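Local structure of type III secretion T3S chaperone (Chlamydia trachomatis, 3K29) at residues 152-155 against 156-159; 130-133 against 134-138; 71-74 against 75-79; 80-83 against 84-88. The protein probably acts as a YscO-like component or chaperone of the type III secretion apparatus, built as a long hairpin of two helices. All coordinates share one frame; numbering follows the deposited sequence. Where two conformers were deposited one is given.

Contact 1 (152-155 against 156-159); sequences GQLL and HQLH
Gln153 and Gln157, one helical turn apart, run across each other at about a right angle, with their amide planes turned 68° apart. Gln157 approaches through NE2, which lies 3.5 Å from Gln153 CB. Both chains are bent at chi2; that of Gln157 brings its amide back beside Gln153 O. Beneath it, Gln157 N donates a 2.7 Å hydrogen bond to Gln153 O, and Gln157 CD passes 3.1 Å from that same oxygen. The amide of Gln157 also reaches Leu154, its OE1 lying 4.1 Å from Leu154 CD2. Two residues after Gln153, Leu155 O takes two donors from a single residue: His159 N at 3.2 Å and His159 ND1 at 3.0 Å. They arrive from opposite faces of the carbonyl plane. ND1 stands 48° out of that plane, and the oxygen is itself tilted from the imidazole plane, yet the paired bonds should restrict rotation of the ring. This surface close to the C-terminal end of helix 70-160 carries the i to i+4 ladder of an alpha-helix, supplemented by a histidine side chain bonded to the carbonyl one turn back.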
loop_
_atom_site.group_PDB
_atom_site.type_symbol
_atom_site.label_atom_id
_atom_site.label_comp_id
_atom_site.label_asym_id
_atom_site.label_seq_id
_atom_site.Cartn_x
_atom_site.Cartn_y
_atom_site.Cartn_z
ATOM N N GLY A 152 54.886 27.770 -3.136
ATOM C CA GLY A 152 55.218 29.061 -3.764
ATOM C C GLY A 152 56.285 29.779 -2.966
ATOM O O GLY A 152 57.270 30.287 -3.519
ATOM N N GLN A 153 56.113 29.781 -1.649
ATOM C CA GLN A 153 57.147 30.313 -0.756
ATOM C C GLN A 153 58.442 29.530 -0.814
ATOM O O GLN A 153 59.521 30.137 -0.810
ATOM C CB GLN A 153 56.683 30.364 0.706
ATOM C CG GLN A 153 55.855 31.585 1.065
ATOM C CD GLN A 153 56.365 32.878 0.430
ATOM O OE1 GLN A 153 57.436 33.384 0.774
ATOM N NE2 GLN A 153 55.586 33.422 -0.509
ATOM N N LEU A 154 58.365 28.198 -0.812
ATOM C CA LEU A 154 59.618 27.431 -0.811
ATOM C C LEU A 154 60.366 27.810 -2.060
ATOM O O LEU A 154 61.562 28.064 -2.007
ATOM C CB LEU A 154 59.387 25.923 -0.816
ATOM C CG LEU A 154 59.203 25.175 0.511
ATOM C CD1 LEU A 154 58.874 23.720 0.264
ATOM C CD2 LEU A 154 60.504 25.283 1.352
ATOM N N LEU A 155 59.675 27.811 -3.211
ATOM C CA LEU A 155 60.351 28.169 -4.461
ATOM C C LEU A 155 61.018 29.538 -4.400
ATOM O O LEU A 155 62.160 29.723 -4.871
ATOM C CB LEU A 155 59.387 28.143 -5.647
ATOM C CG LEU A 155 59.165 26.756 -6.192
ATOM C CD1 LEU A 155 58.033 26.879 -7.207
ATOM C CD2 LEU A 155 60.428 26.160 -6.804
ATOM N N HIS A 156 60.300 30.507 -3.832
ATOM C CA HIS A 156 60.815 31.873 -3.792
ATOM C C HIS A 156 61.943 32.029 -2.767
ATOM O O HIS A 156 62.888 32.770 -3.009
ATOM C CB HIS A 156 59.698 32.879 -3.543
ATOM C CG HIS A 156 60.133 34.303 -3.705
ATOM N ND1 HIS A 156 60.542 34.821 -4.915
ATOM C CD2 HIS A 156 60.250 35.311 -2.805
ATOM C CE1 HIS A 156 60.886 36.088 -4.758
ATOM N NE2 HIS A 156 60.722 36.407 -3.485
ATOM N N GLN A 157 61.855 31.328 -1.642
ATOM C CA GLN A 157 62.968 31.306 -0.688
ATOM C C GLN A 157 64.227 30.648 -1.292
ATOM O O GLN A 157 65.347 30.988 -0.906
ATOM C CB GLN A 157 62.564 30.624 0.614
ATOM C CG GLN A 157 61.519 31.427 1.397
ATOM C CD GLN A 157 60.460 30.557 2.111
ATOM O OE1 GLN A 157 60.553 29.309 2.130
ATOM N NE2 GLN A 157 59.442 31.230 2.714
ATOM N N LEU A 158 64.035 29.738 -2.249
ATOM C CA LEU A 158 65.165 29.128 -2.981
ATOM C C LEU A 158 65.866 30.083 -3.928
ATOM O O LEU A 158 67.095 30.008 -4.097
ATOM C CB LEU A 158 64.726 27.885 -3.752
ATOM C CG LEU A 158 64.566 26.663 -2.858
ATOM C CD1 LEU A 158 63.619 25.691 -3.506
ATOM C CD2 LEU A 158 65.901 26.022 -2.596
ATOM N N HIS A 159 65.080 30.967 -4.541
ATOM C CA HIS A 159 65.585 31.995 -5.460
ATOM C C HIS A 159 66.230 33.185 -4.717
ATOM O O HIS A 159 67.070 33.888 -5.277
ATOM C CB HIS A 159 64.462 32.497 -6.387
ATOM C CG HIS A 159 64.169 31.593 -7.549
ATOM N ND1 HIS A 159 63.075 30.750 -7.583
ATOM C CD2 HIS A 159 64.812 31.421 -8.733
ATOM C CE1 HIS A 159 63.064 30.089 -8.732
ATOM N NE2 HIS A 159 64.113 30.474 -9.443
#

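Contact 2 (130-133 against 134-138); sequences EEWM and KEALK
Trp132 O receives the N-H of Ala136 over 2.7 Å, the shortest of the four i to i+4 bonds that join 130-133 to 134-138, with the donor nearly along the C=O axis. The same two residues meet again through their side chains. Ala136 CB sits over one face of the indole in a CH-pi contact, 4.1 Å from the centroid of the six-membered ring and 16° off its normal. It is displaced toward the rim, and its closest ring atom is Trp132 CZ2 at 4.0 Å. The indole gets there because its CG is anti to the backbone N (chi1 163°), while the second torsion turns the face of the ring to the methyl. One residue along, selenomethionine Met133 and Leu137 lie side by side and point the same way, Met133 CG being 4.1 Å from Leu137 CD2. The placing of that methyl is doubtful, however, since Leu137 CD2 comes implausibly close to Met133 O, at 3.0 Å. Two of the glutamates pair along the helix: Glu130 forms a salt bridge with Arg126 and Glu135 one with Arg142. In the hairpin, Trp132 receives the chain's N-terminal segment ahead of helix 8-66: its ring meets that of Tyr5 with the planes at about 55°, and Val3 and Pro6 also touch it.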
loop_
_atom_site.group_PDB
_atom_site.type_symbol
_atom_site.label_atom_id
_atom_site.label_comp_id
_atom_site.label_asym_id
_atom_site.label_seq_id
_atom_site.Cartn_x
_atom_site.Cartn_y
_atom_site.Cartn_z
ATOM N N GLU A 130 24.986 14.781 -0.148
ATOM C CA GLU A 130 25.182 15.928 -0.975
ATOM C C GLU A 130 25.952 17.006 -0.218
ATOM O O GLU A 130 26.910 17.570 -0.743
ATOM C CB GLU A 130 23.834 16.468 -1.421
ATOM C CG GLU A 130 23.911 17.293 -2.645
ATOM C CD GLU A 130 22.526 17.621 -3.158
ATOM O OE1 GLU A 130 22.170 17.091 -4.236
ATOM O OE2 GLU A 130 21.792 18.377 -2.467
ATOM N N GLU A 131 25.539 17.278 1.017
ATOM C CA GLU A 131 26.178 18.335 1.803
ATOM C C GLU A 131 27.560 17.933 2.315
ATOM O O GLU A 131 28.421 18.792 2.451
ATOM C CB GLU A 131 25.296 18.792 2.955
ATOM C CG GLU A 131 24.002 19.410 2.494
ATOM C CD GLU A 131 22.993 19.488 3.599
ATOM O OE1 GLU A 131 23.190 18.777 4.616
ATOM O OE2 GLU A 131 22.003 20.256 3.453
ATOM N N TRP A 132 27.773 16.645 2.585
ATOM C CA TRP A 132 29.117 16.153 2.933
ATOM C C TRP A 132 30.058 16.354 1.742
ATOM O O TRP A 132 31.156 16.877 1.888
ATOM C CB TRP A 132 29.101 14.675 3.325
ATOM C CG TRP A 132 30.490 14.072 3.285
ATOM C CD1 TRP A 132 31.406 14.051 4.303
ATOM C CD2 TRP A 132 31.124 13.442 2.150
ATOM N NE1 TRP A 132 32.569 13.465 3.872
ATOM C CE2 TRP A 132 32.429 13.079 2.558
ATOM C CE3 TRP A 132 30.710 13.155 0.825
ATOM C CZ2 TRP A 132 33.328 12.415 1.702
ATOM C CZ3 TRP A 132 31.608 12.523 -0.053
ATOM C CH2 TRP A 132 32.903 12.142 0.405
HETATM N N MSE A 133 29.592 15.945 0.565
HETATM C CA MSE A 133 30.392 15.959 -0.649
HETATM C C MSE A 133 30.780 17.396 -1.048
HETATM O O MSE A 133 31.910 17.636 -1.460
HETATM C CB MSE A 133 29.638 15.181 -1.732
HETATM C CG MSE A 133 30.105 15.301 -3.151
HETATM SE SE MSE A 133 28.681 14.562 -4.297
HETATM C CE MSE A 133 27.393 16.087 -4.373
ATOM N N LYS A 134 29.860 18.345 -0.871
ATOM C CA LYS A 134 30.158 19.772 -1.051
ATOM C C LYS A 134 31.284 20.249 -0.119
ATOM O O LYS A 134 32.228 20.912 -0.570
ATOM C CB LYS A 134 28.897 20.610 -0.820
ATOM C CG LYS A 134 28.990 22.135 -1.047
ATOM C CD LYS A 134 27.577 22.742 -0.874
ATOM C CE LYS A 134 27.514 24.244 -1.155
ATOM N NZ LYS A 134 26.166 24.817 -0.798
ATOM N N GLU A 135 31.155 19.926 1.170
ATOM C CA GLU A 135 32.183 20.216 2.169
ATOM C C GLU A 135 33.492 19.499 1.867
ATOM O O GLU A 135 34.566 20.075 2.057
ATOM C CB GLU A 135 31.730 19.863 3.593
ATOM C CG GLU A 135 31.650 21.033 4.563
ATOM C CD GLU A 135 32.732 22.084 4.319
ATOM O OE1 GLU A 135 32.551 22.900 3.398
ATOM O OE2 GLU A 135 33.770 22.096 5.028
ATOM N N ALA A 136 33.419 18.251 1.402
ATOM C CA ALA A 136 34.660 17.509 1.061
ATOM C C ALA A 136 35.407 18.269 -0.016
ATOM O O ALA A 136 36.609 18.564 0.101
ATOM C CB ALA A 136 34.347 16.099 0.615
ATOM N N LEU A 137 34.660 18.643 -1.046
ATOM C CA LEU A 137 35.200 19.394 -2.163
ATOM C C LEU A 137 35.830 20.740 -1.729
ATOM O O LEU A 137 36.945 21.062 -2.146
ATOM C CB LEU A 137 34.123 19.573 -3.255
ATOM C CG LEU A 137 33.933 18.410 -4.260
ATOM C CD1 LEU A 137 35.021 18.433 -5.359
ATOM C CD2 LEU A 137 33.838 16.987 -3.597
ATOM N N LYS A 138 35.141 21.502 -0.881
ATOM C CA LYS A 138 35.687 22.760 -0.350
ATOM C C LYS A 138 36.938 22.578 0.510
ATOM O O LYS A 138 37.872 23.370 0.431
ATOM C CB LYS A 138 34.622 23.515 0.430
ATOM C CG LYS A 138 33.606 24.183 -0.475
ATOM C CD LYS A 138 32.459 24.830 0.295
ATOM C CE LYS A 138 32.890 26.150 0.926
ATOM N NZ LYS A 138 31.699 27.032 1.174
#

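Contact 3 (71-74 against 75-79); sequences DAIL and KMKAY
Lys77 lays the aliphatic part of its chain alongside Ile73, its CD 3.5 Å from Ile73 CG2 and its CG somewhat farther off at 4.1 Å. The pair belongs to the first turns of helix 70-160, the returning arm of an antiparallel two-helix hairpin, where Ile73 and Lys77 touch Leu64 and Leu60, respectively, of helix 8-66. The isoleucine methyl is set for this by lying anti to its own nitrogen, beside the carbonyl carbon. Lys77 leans back over the preceding turn with CG beside its backbone N (chi1 -75°), and later bends at chi3 and chi4 carry the ammonium end away from Ile73. Ile73 O is covered by the same residue: it accepts Lys77 N at 2.9 Å, while Lys77 CG packs 3.3 Å from it. Lys75 behaves differently, since its fully extended chain leaves the turn after CB has passed 3.6 Å from Asp71 O. At the start of the helix, Ala72 N is hydrogen-bonded to Thr69 OG1, which ties the first turn to the residue just before it. A turn later, Leu74 O accepts Ala78 N over 2.9 Å with an N-H...O angle of 139°, and Ala78 CB lies 3.5 Å from this oxygen.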
loop_
_atom_site.group_PDB
_atom_site.type_symbol
_atom_site.label_atom_id
_atom_site.label_comp_id
_atom_site.label_asym_id
_atom_site.label_seq_id
_atom_site.Cartn_x
_atom_site.Cartn_y
_atom_site.Cartn_z
ATOM N N ASP A 71 -55.138 -22.902 1.768
ATOM C CA ASP A 71 -54.043 -23.927 1.839
ATOM C C ASP A 71 -52.838 -23.632 0.951
ATOM O O ASP A 71 -51.692 -23.782 1.362
ATOM C CB ASP A 71 -54.573 -25.310 1.503
ATOM C CG ASP A 71 -55.408 -25.871 2.609
ATOM O OD1 ASP A 71 -55.323 -25.331 3.730
ATOM O OD2 ASP A 71 -56.175 -26.824 2.364
ATOM N N ALA A 72 -53.099 -23.208 -0.292
ATOM C CA ALA A 72 -51.995 -22.937 -1.231
ATOM C C ALA A 72 -51.227 -21.710 -0.762
ATOM O O ALA A 72 -50.011 -21.626 -0.933
ATOM C CB ALA A 72 -52.567 -22.714 -2.678
ATOM N N ILE A 73 -51.925 -20.736 -0.180
ATOM C CA ILE A 73 -51.235 -19.564 0.378
ATOM C C ILE A 73 -50.295 -20.035 1.535
ATOM O O ILE A 73 -49.084 -19.683 1.584
ATOM C CB ILE A 73 -52.206 -18.451 0.888
ATOM C CG1 ILE A 73 -52.977 -17.751 -0.269
ATOM C CG2 ILE A 73 -51.442 -17.351 1.645
ATOM C CD1 ILE A 73 -54.259 -16.978 0.220
ATOM N N LEU A 74 -50.840 -20.856 2.431
ATOM C CA LEU A 74 -50.035 -21.303 3.578
ATOM C C LEU A 74 -48.791 -22.061 3.119
ATOM O O LEU A 74 -47.653 -21.826 3.570
ATOM C CB LEU A 74 -50.901 -22.138 4.487
ATOM C CG LEU A 74 -51.364 -21.382 5.735
ATOM C CD1 LEU A 74 -52.862 -21.646 5.952
ATOM C CD2 LEU A 74 -50.521 -21.832 6.952
ATOM N N LYS A 75 -48.974 -22.943 2.165
ATOM C CA LYS A 75 -47.805 -23.670 1.652
ATOM C C LYS A 75 -46.715 -22.794 0.968
ATOM O O LYS A 75 -45.506 -22.983 1.156
ATOM C CB LYS A 75 -48.260 -24.723 0.680
ATOM C CG LYS A 75 -47.080 -25.621 0.251
ATOM C CD LYS A 75 -47.517 -26.596 -0.876
ATOM C CE LYS A 75 -46.521 -27.749 -1.053
ATOM N NZ LYS A 75 -47.174 -28.725 -1.963
HETATM N N MSE A 76 -47.126 -21.854 0.138
HETATM C CA MSE A 76 -46.160 -20.955 -0.521
HETATM C C MSE A 76 -45.468 -20.087 0.498
HETATM O O MSE A 76 -44.271 -19.872 0.397
HETATM C CB MSE A 76 -46.864 -20.039 -1.545
HETATM C CG MSE A 76 -47.523 -20.796 -2.678
HETATM SE SE MSE A 76 -46.280 -21.835 -3.736
HETATM C CE MSE A 76 -46.206 -23.536 -2.718
ATOM N N LYS A 77 -46.232 -19.576 1.478
ATOM C CA LYS A 77 -45.652 -18.730 2.531
ATOM C C LYS A 77 -44.651 -19.506 3.372
ATOM O O LYS A 77 -43.607 -18.959 3.838
ATOM C CB LYS A 77 -46.728 -18.170 3.480
ATOM C CG LYS A 77 -47.527 -17.029 2.832
ATOM C CD LYS A 77 -48.683 -16.613 3.713
ATOM C CE LYS A 77 -48.220 -15.877 4.980
ATOM N NZ LYS A 77 -47.317 -14.748 4.662
ATOM N N ALA A 78 -44.925 -20.793 3.533
ATOM C CA ALA A 78 -43.991 -21.610 4.418
ATOM C C ALA A 78 -42.611 -21.713 3.763
ATOM O O ALA A 78 -41.574 -21.515 4.392
ATOM C CB ALA A 78 -44.576 -23.027 4.636
ATOM N N TYR A 79 -42.615 -21.985 2.468
ATOM C CA TYR A 79 -41.406 -22.029 1.638
ATOM C C TYR A 79 -40.705 -20.646 1.603
ATOM O O TYR A 79 -39.483 -20.564 1.687
ATOM C CB TYR A 79 -41.746 -22.476 0.201
ATOM C CG TYR A 79 -42.079 -23.955 -0.016
ATOM C CD1 TYR A 79 -41.185 -24.946 0.312
ATOM C CD2 TYR A 79 -43.262 -24.336 -0.651
ATOM C CE1 TYR A 79 -41.480 -26.290 0.108
ATOM C CE2 TYR A 79 -43.554 -25.672 -0.881
ATOM C CZ TYR A 79 -42.659 -26.636 -0.491
ATOM O OH TYR A 79 -42.947 -27.960 -0.717
#

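Contact 4 (80-83 against 84-88); sequences IKVV and AIQLS
Gln86 reaches back along the helix over Val82 and Val83, beginning with CB, which rests 3.4 Å from Val83 O. The next atom, CG, lies equally close to a different carbonyl, 3.4 Å from Val82 O, the acceptor of the Gln86 backbone N-H at 3.2 Å. CD comes to 4.1 Å from Val83 CA. At the tip, NE2 rests against both valines, 3.7 Å from Val82 CG1 and from Val83 CA, with Val83 CG2 at 3.9 Å, so the nitrogen side of the amide is laid against aliphatic carbons. The route follows from CG lying beside the backbone N (chi1 -55°) and from the straight chain after it (chi2 174°), which sends the amide toward the preceding turn. Val83 is buried because this part of helix 70-160 faces helix 8-66 in an antiparallel helical hairpin, consistent with the coiled coil predicted for part of helix 8-66; Ile80, Val83 and Ala84 all touch Tyr53 there, and Ile80 also meets Lys56. On another flank, Ile85 N divides its N-H between two weak bonds, to Lys81 O and Val82 O, and Ile85 CG1 packs beside the first of these oxygens. Farther along, Ser88 turns its hydroxyl back on the helix, and with chi1 at 56° OG donates to Ile85 O over 2.9 Å.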
loop_
_atom_site.group_PDB
_atom_site.type_symbol
_atom_site.label_atom_id
_atom_site.label_comp_id
_atom_site.label_asym_id
_atom_site.label_seq_id
_atom_site.Cartn_x
_atom_site.Cartn_y
_atom_site.Cartn_z
ATOM N N ILE A 80 -41.492 -19.570 1.426
ATOM C CA ILE A 80 -40.924 -18.214 1.426
ATOM C C ILE A 80 -40.156 -17.917 2.724
ATOM O O ILE A 80 -39.037 -17.399 2.687
ATOM C CB ILE A 80 -41.964 -17.125 1.122
ATOM C CG1 ILE A 80 -42.339 -17.217 -0.365
ATOM C CG2 ILE A 80 -41.459 -15.750 1.549
ATOM C CD1 ILE A 80 -43.707 -16.549 -0.715
ATOM N N LYS A 81 -40.729 -18.307 3.863
ATOM C CA LYS A 81 -40.010 -18.132 5.143
ATOM C C LYS A 81 -38.693 -18.820 5.180
ATOM O O LYS A 81 -37.737 -18.261 5.729
ATOM C CB LYS A 81 -40.895 -18.427 6.371
ATOM C CG LYS A 81 -41.814 -17.181 6.564
ATOM C CD LYS A 81 -43.054 -17.421 7.390
ATOM C CE LYS A 81 -44.031 -16.252 7.234
ATOM N NZ LYS A 81 -45.355 -16.655 7.719
ATOM N N VAL A 82 -38.615 -20.029 4.615
ATOM C CA VAL A 82 -37.365 -20.789 4.545
ATOM C C VAL A 82 -36.313 -20.033 3.751
ATOM O O VAL A 82 -35.176 -19.887 4.193
ATOM C CB VAL A 82 -37.583 -22.224 3.951
ATOM C CG1 VAL A 82 -36.296 -22.934 3.620
ATOM C CG2 VAL A 82 -38.404 -23.088 4.934
ATOM N N VAL A 83 -36.724 -19.497 2.601
ATOM C CA VAL A 83 -35.790 -18.790 1.729
ATOM C C VAL A 83 -35.322 -17.499 2.391
ATOM O O VAL A 83 -34.179 -17.114 2.224
ATOM C CB VAL A 83 -36.420 -18.519 0.312
ATOM C CG1 VAL A 83 -35.386 -17.894 -0.602
ATOM C CG2 VAL A 83 -36.842 -19.831 -0.285
ATOM N N ALA A 84 -36.221 -16.807 3.086
ATOM C CA ALA A 84 -35.896 -15.575 3.785
ATOM C C ALA A 84 -34.724 -15.755 4.768
ATOM O O ALA A 84 -33.852 -14.897 4.885
ATOM C CB ALA A 84 -37.073 -15.085 4.492
ATOM N N ILE A 85 -34.700 -16.884 5.471
ATOM C CA ILE A 85 -33.614 -17.197 6.411
ATOM C C ILE A 85 -32.351 -17.536 5.608
ATOM O O ILE A 85 -31.279 -17.126 5.976
ATOM C CB ILE A 85 -34.026 -18.376 7.357
ATOM C CG1 ILE A 85 -35.192 -17.957 8.251
ATOM C CG2 ILE A 85 -32.820 -18.905 8.250
ATOM C CD1 ILE A 85 -35.862 -19.149 8.971
ATOM N N GLN A 86 -32.463 -18.265 4.509
ATOM C CA GLN A 86 -31.268 -18.482 3.713
ATOM C C GLN A 86 -30.679 -17.147 3.282
ATOM O O GLN A 86 -29.439 -16.991 3.252
ATOM C CB GLN A 86 -31.526 -19.280 2.450
ATOM C CG GLN A 86 -32.200 -20.607 2.637
ATOM C CD GLN A 86 -32.540 -21.248 1.283
ATOM O OE1 GLN A 86 -31.692 -21.253 0.369
ATOM N NE2 GLN A 86 -33.759 -21.765 1.140
ATOM N N LEU A 87 -31.553 -16.212 2.872
ATOM C CA LEU A 87 -31.091 -14.893 2.460
ATOM C C LEU A 87 -30.357 -14.153 3.610
ATOM O O LEU A 87 -29.258 -13.631 3.376
ATOM C CB LEU A 87 -32.247 -14.028 1.891
ATOM C CG LEU A 87 -31.853 -12.612 1.467
ATOM C CD1 LEU A 87 -30.642 -12.727 0.369
ATOM C CD2 LEU A 87 -33.091 -11.871 0.880
ATOM N N SER A 88 -30.943 -14.069 4.817
ATOM C CA SER A 88 -30.232 -13.434 5.945
ATOM C C SER A 88 -28.890 -14.117 6.189
ATOM O O SER A 88 -27.934 -13.451 6.554
ATOM C CB SER A 88 -31.057 -13.405 7.245
ATOM O OG SER A 88 -31.450 -14.727 7.598
#

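From the N terminus the chain first runs out along helix 8-66, turns, and comes back as helix 70-160, which holds all four contacts. Each is local and closes no loop; they follow one another in series, none nesting in or crossing another. Contact 3 comes first, just after the turn, and contact 4 continues it directly, their centres about 14 Å apart; both face helix 8-66. Contact 2 lies about 75 Å from contact 4, centre to centre, on the opposite side of the chain's centre, and meets the N-terminal segment. Contact 1, centred about 32 Å beyond contact 2, lies near the C-terminal end of the long helix.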